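Local structure of aldehyde dehydrogenase (Burkholderia cenocepacia, 4O6R) at residues A[161-164]-A[165-169]; A[234-237]-A[238-242]. The protein probably oxidises aldehydes to carboxylic acids using NAD(P)+, as members of the aldehyde dehydrogenase family do, and is seen here with adenosine monophosphate bound. All coordinates share one frame; numbering follows the deposited sequence. Where two conformers were deposited one is given.

In the fold
Both contacts are short helical stretches of nine residues in the nucleotide-binding domain, contact 2 starting at the N-cap, each on the helix of a beta-alpha-beta crossover: contact 1 on helix 159-172, contact 2 on helix 235-245. Their strands, 138-153 and 228-232, pair in parallel in the same sheet. The contacts do not touch; their centres are about 21 Å apart and their nearest atoms about 10 Å. Contact 2 binds adenosine monophosphate directly. Contact 1 stands behind the site: the F162 side chain is about 8 Å from the nucleotide but only about 3 Å from the side chain of V154, whose carbonyl oxygen is hydrogen-bonded to the nucleotide. The nucleotide presumably marks the adenosine part of the NAD(P)+ pocket.

Contact 1 (A[161-164]-A[165-169]); sequences MFTS and WKMGP
F162 and W165 form an aromatic pair on a buried turn of helix 159-172, close behind the nucleotide pocket. The F162 edge is directed at the W165 face in an offset edge-to-face stack, the planes at 73°, with F162 CE1 4.0 Å from W165 CE3. M161 also reaches the indole: its methyl lies above one face, offset toward the rim, with the sulfur oblique to the ring. This Met-aromatic contact rests on one of two modelled conformers and is doubtful in detail. The M161 carbonyl serves two donors: W165 N at 3.1 Å from M161 O, and S164 OG at 2.7 Å from M161 O, the hydroxyl lying in the carbonyl plane on a lone pair. S164 chi1 of 71° turns OG back to that carbonyl and sets it at the indole edge, 3.5 Å from W165 CD1. The helix is the crossover between parallel strands 138-153 and 176-180, and its sides meet different neighbours. T163 and M167 face helix 187-199; M167 bends at chi3 (-81°), which brings CE to 3.8 Å from T163 CB, and T163 OG1 bonds to L160 O. S164 lies against helix 102-123, while K166 NZ makes a salt bridge with E467. G168 N still bonds to S164 O (2.9 Å), but P169 N has no hydrogen to give the preceding turn, and the helix kinks there.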
loop_
_atom_site.group_PDB
_atom_site.type_symbol
_atom_site.label_atom_id
_atom_site.label_comp_id
_atom_site.label_asym_id
_atom_site.label_seq_id
_atom_site.Cartn_x
_atom_site.Cartn_y
_atom_site.Cartn_z
ATOM N N MET A 161 26.552 -0.205 12.922
ATOM C CA MET A 161 25.277 -0.621 12.328
ATOM C C MET A 161 24.165 0.381 12.640
ATOM O O MET A 161 23.325 0.665 11.784
ATOM C CB MET A 161 24.903 -2.013 12.816
ATOM C CG MET A 161 24.153 -2.868 11.817
ATOM S SD MET A 161 24.016 -4.545 12.494
ATOM C CE MET A 161 23.048 -4.186 13.985
ATOM N N PHE A 162 24.172 0.920 13.853
ATOM C CA PHE A 162 23.145 1.887 14.247
ATOM C C PHE A 162 23.177 3.158 13.435
ATOM O O PHE A 162 22.128 3.784 13.283
ATOM C CB PHE A 162 23.229 2.254 15.736
ATOM C CG PHE A 162 22.779 1.163 16.658
ATOM C CD1 PHE A 162 21.778 0.305 16.305
ATOM C CD2 PHE A 162 23.356 1.031 17.896
ATOM C CE1 PHE A 162 21.382 -0.706 17.159
ATOM C CE2 PHE A 162 22.951 0.057 18.757
ATOM C CZ PHE A 162 21.959 -0.814 18.402
ATOM N N THR A 163 24.343 3.560 12.912
ATOM C CA THR A 163 24.371 4.728 12.012
ATOM C C THR A 163 23.409 4.542 10.860
ATOM O O THR A 163 22.678 5.468 10.489
ATOM C CB THR A 163 25.773 5.085 11.441
ATOM O OG1 THR A 163 26.261 4.074 10.551
ATOM C CG2 THR A 163 26.776 5.299 12.569
ATOM N N SER A 164 23.418 3.346 10.288
ATOM C CA SER A 164 22.556 3.024 9.160
ATOM C C SER A 164 21.103 2.831 9.583
ATOM O O SER A 164 20.195 3.335 8.919
ATOM C CB SER A 164 23.068 1.801 8.414
ATOM O OG SER A 164 22.884 0.595 9.156
ATOM N N TRP A 165 20.858 2.131 10.681
ATOM C CA TRP A 165 19.462 1.899 11.102
ATOM C C TRP A 165 18.712 3.208 11.399
ATOM O O TRP A 165 17.539 3.359 11.088
ATOM C CB TRP A 165 19.421 1.026 12.343
ATOM C CG TRP A 165 19.780 -0.399 12.135
ATOM C CD1 TRP A 165 20.477 -0.958 11.093
ATOM C CD2 TRP A 165 19.480 -1.466 13.028
ATOM N NE1 TRP A 165 20.618 -2.322 11.289
ATOM C CE2 TRP A 165 20.017 -2.650 12.472
ATOM C CE3 TRP A 165 18.749 -1.546 14.225
ATOM C CZ2 TRP A 165 19.838 -3.910 13.076
ATOM C CZ3 TRP A 165 18.596 -2.802 14.843
ATOM C CH2 TRP A 165 19.140 -3.955 14.262
ATOM N N LYS A 166 19.421 4.131 12.031
ATOM C CA LYS A 166 18.897 5.445 12.368
ATOM C C LYS A 166 18.836 6.417 11.199
ATOM O O LYS A 166 17.773 6.980 10.877
ATOM C CB LYS A 166 19.786 6.063 13.424
ATOM C CG LYS A 166 19.730 5.359 14.746
ATOM C CD LYS A 166 18.412 5.587 15.411
ATOM C CE LYS A 166 17.914 4.286 15.946
ATOM N NZ LYS A 166 16.503 4.416 16.404
ATOM N N MET A 167 19.981 6.626 10.572
ATOM C CA MET A 167 20.098 7.679 9.597
ATOM C C MET A 167 19.556 7.306 8.232
ATOM O O MET A 167 19.123 8.190 7.500
ATOM C CB MET A 167 21.537 8.186 9.489
ATOM C CG MET A 167 22.001 8.806 10.797
ATOM S SD MET A 167 23.455 9.866 10.613
ATOM C CE MET A 167 24.758 8.626 10.587
ATOM N N GLY A 168 19.570 6.021 7.893
ATOM C CA GLY A 168 19.000 5.594 6.609
ATOM C C GLY A 168 17.579 6.112 6.358
ATOM O O GLY A 168 17.360 6.868 5.412
ATOM N N PRO A 169 16.618 5.727 7.205
ATOM C CA PRO A 169 15.278 6.193 6.950
ATOM C C PRO A 169 15.112 7.684 7.171
ATOM O O PRO A 169 14.381 8.315 6.419
ATOM C CB PRO A 169 14.414 5.372 7.926
ATOM C CG PRO A 169 15.321 4.891 8.983
ATOM C CD PRO A 169 16.650 4.726 8.293
#

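Contact 2 (A[234-237]-A[238-242]); sequences STAT and GRRIV. With AMP (adenosine monophosphate), chain E.
S234 and T237 meet at the N-terminus of helix 235-245 and together hold the phosphate of adenosine monophosphate. T237 OG1 donates to AMP O2P, 2.9 Å away. S234 N points its hydrogen nearly straight (165°) at AMP O1P, though the 2.5 Å between S234 N and AMP O1P is too short to be taken at face value. S234 is the N-cap: its OG accepts from T237 N at 3.1 Å. Behind the cap, G238 N bonds to S234 O (2.9 Å) and I241 N to T237 O, whereas the bond from R240 N to A236 O is weak. T237 chi1 of -63° sets OG1 on the phosphate side and leaves CG2 against the adenine, 3.6 Å from AMP C5. R240 folds back at chi3, laying one guanidinium face over CA and CB of T237 and turning its edge to the base, where AMP N7 lies in the guanidinium plane. R240 NE is 3.1 Å from AMP N6, a close approach of two groups that normally both donate. R240 NH2 also nears T237 OG1, but at an angle too poor for a hydrogen bond. I241 CD1 touches AMP C2 (3.7 Å), while its side chain packs on strands 228-232 and 251-255 of the same beta-alpha-beta unit. On another side T235 and R239 run side by side, T235 CG2 covering a guanidinium face 3.6 Å from R239 NH1. R239 NH2 bonds to G247 O of the second subunit. A phosphate at a helix N-terminus probably also gains from the helix dipole, with the R240 charge nearby adding to the attraction.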
loop_
_atom_site.group_PDB
_atom_site.type_symbol
_atom_site.label_atom_id
_atom_site.label_comp_id
_atom_site.label_asym_id
_atom_site.label_seq_id
_atom_site.Cartn_x
_atom_site.Cartn_y
_atom_site.Cartn_z
ATOM N N SER A 234 18.153 1.971 27.892
ATOM C CA SER A 234 17.468 1.402 29.048
ATOM C C SER A 234 16.055 1.950 29.186
ATOM O O SER A 234 15.748 3.049 28.744
ATOM C CB SER A 234 18.236 1.679 30.349
ATOM O OG SER A 234 18.154 3.049 30.752
ATOM N N THR A 235 15.213 1.186 29.874
ATOM C CA THR A 235 13.861 1.629 30.206
ATOM C C THR A 235 13.863 2.906 30.974
ATOM O O THR A 235 13.098 3.833 30.652
ATOM C CB THR A 235 13.134 0.573 31.057
ATOM O OG1 THR A 235 13.464 -0.721 30.559
ATOM C CG2 THR A 235 11.605 0.753 30.973
ATOM N N ALA A 236 14.717 2.987 32.001
ATOM C CA ALA A 236 14.771 4.183 32.819
ATOM C C ALA A 236 15.100 5.410 31.970
ATOM O O ALA A 236 14.542 6.493 32.153
ATOM C CB ALA A 236 15.807 4.031 33.929
ATOM N N THR A 237 16.053 5.262 31.068
ATOM C CA THR A 237 16.422 6.413 30.265
ATOM C C THR A 237 15.318 6.729 29.245
ATOM O O THR A 237 15.059 7.887 28.948
ATOM C CB THR A 237 17.812 6.240 29.651
ATOM O OG1 THR A 237 18.732 6.163 30.736
ATOM C CG2 THR A 237 18.186 7.426 28.812
ATOM N N GLY A 238 14.637 5.711 28.746
ATOM C CA GLY A 238 13.485 5.928 27.871
ATOM C C GLY A 238 12.396 6.767 28.505
ATOM O O GLY A 238 11.834 7.652 27.847
ATOM N N ARG A 239 12.109 6.504 29.784
ATOM C CA ARG A 239 11.174 7.350 30.573
ATOM C C ARG A 239 11.612 8.826 30.608
ATOM O O ARG A 239 10.811 9.731 30.416
ATOM C CB ARG A 239 10.998 6.815 32.003
ATOM C CG ARG A 239 10.307 5.454 32.081
ATOM C CD ARG A 239 9.776 5.136 33.474
ATOM N NE ARG A 239 9.030 3.880 33.443
ATOM C CZ ARG A 239 9.540 2.675 33.667
ATOM N NH1 ARG A 239 10.800 2.531 34.014
ATOM N NH2 ARG A 239 8.780 1.594 33.553
ATOM N N ARG A 240 12.908 9.053 30.778
ATOM C CA ARG A 240 13.475 10.397 30.769
ATOM C C ARG A 240 13.363 11.088 29.388
ATOM O O ARG A 240 13.137 12.291 29.312
ATOM C CB ARG A 240 14.950 10.369 31.220
ATOM C CG ARG A 240 15.153 9.865 32.650
ATOM C CD ARG A 240 16.445 10.370 33.309
ATOM N NE ARG A 240 17.658 9.910 32.623
ATOM C CZ ARG A 240 18.285 8.740 32.832
ATOM N NH1 ARG A 240 17.828 7.840 33.711
ATOM N NH2 ARG A 240 19.383 8.447 32.137
ATOM N N ILE A 241 13.499 10.306 28.314
ATOM C CA ILE A 241 13.275 10.812 26.960
ATOM C C ILE A 241 11.844 11.271 26.804
ATOM O O ILE A 241 11.578 12.355 26.305
ATOM C CB ILE A 241 13.555 9.736 25.880
ATOM C CG1 ILE A 241 15.046 9.336 25.861
ATOM C CG2 ILE A 241 13.120 10.224 24.503
ATOM C CD1 ILE A 241 16.025 10.453 25.531
ATOM N N VAL A 242 10.916 10.424 27.222
ATOM C CA VAL A 242 9.502 10.760 27.188
ATOM C C VAL A 242 9.234 12.043 27.950
ATOM O O VAL A 242 8.592 12.954 27.421
ATOM C CB VAL A 242 8.627 9.593 27.675
ATOM C CG1 VAL A 242 7.173 10.021 27.832
ATOM C CG2 VAL A 242 8.720 8.448 26.683
HETATM P P AMP E . 21.448 4.170 28.446
HETATM O O1P AMP E . 20.171 3.503 28.065
HETATM O O2P AMP E . 21.238 5.253 29.527
HETATM O O3P AMP E . 22.593 3.170 28.688
HETATM O "O5'" AMP E . 22.015 5.023 27.151
HETATM C "C5'" AMP E . 21.966 4.744 25.725
HETATM C "C4'" AMP E . 22.312 6.074 24.991
HETATM O "O4'" AMP E . 21.560 7.141 25.604
HETATM C "C3'" AMP E . 23.767 6.558 25.040
HETATM O "O3'" AMP E . 24.248 7.185 23.808
HETATM C "C2'" AMP E . 23.753 7.525 26.236
HETATM O "O2'" AMP E . 24.829 8.487 26.307
HETATM C "C1'" AMP E . 22.379 8.182 26.134
HETATM N N9 AMP E . 21.824 8.751 27.410
HETATM C C8 AMP E . 22.154 8.426 28.696
HETATM N N7 AMP E . 21.452 9.194 29.591
HETATM C C5 AMP E . 20.636 10.031 28.892
HETATM C C6 AMP E . 19.618 11.086 29.180
HETATM N N6 AMP E . 19.302 11.442 30.432
HETATM N N1 AMP E . 18.986 11.711 28.170
HETATM C C2 AMP E . 19.280 11.386 26.902
HETATM N N3 AMP E . 20.197 10.453 26.559
HETATM C C4 AMP E . 20.898 9.740 27.466
#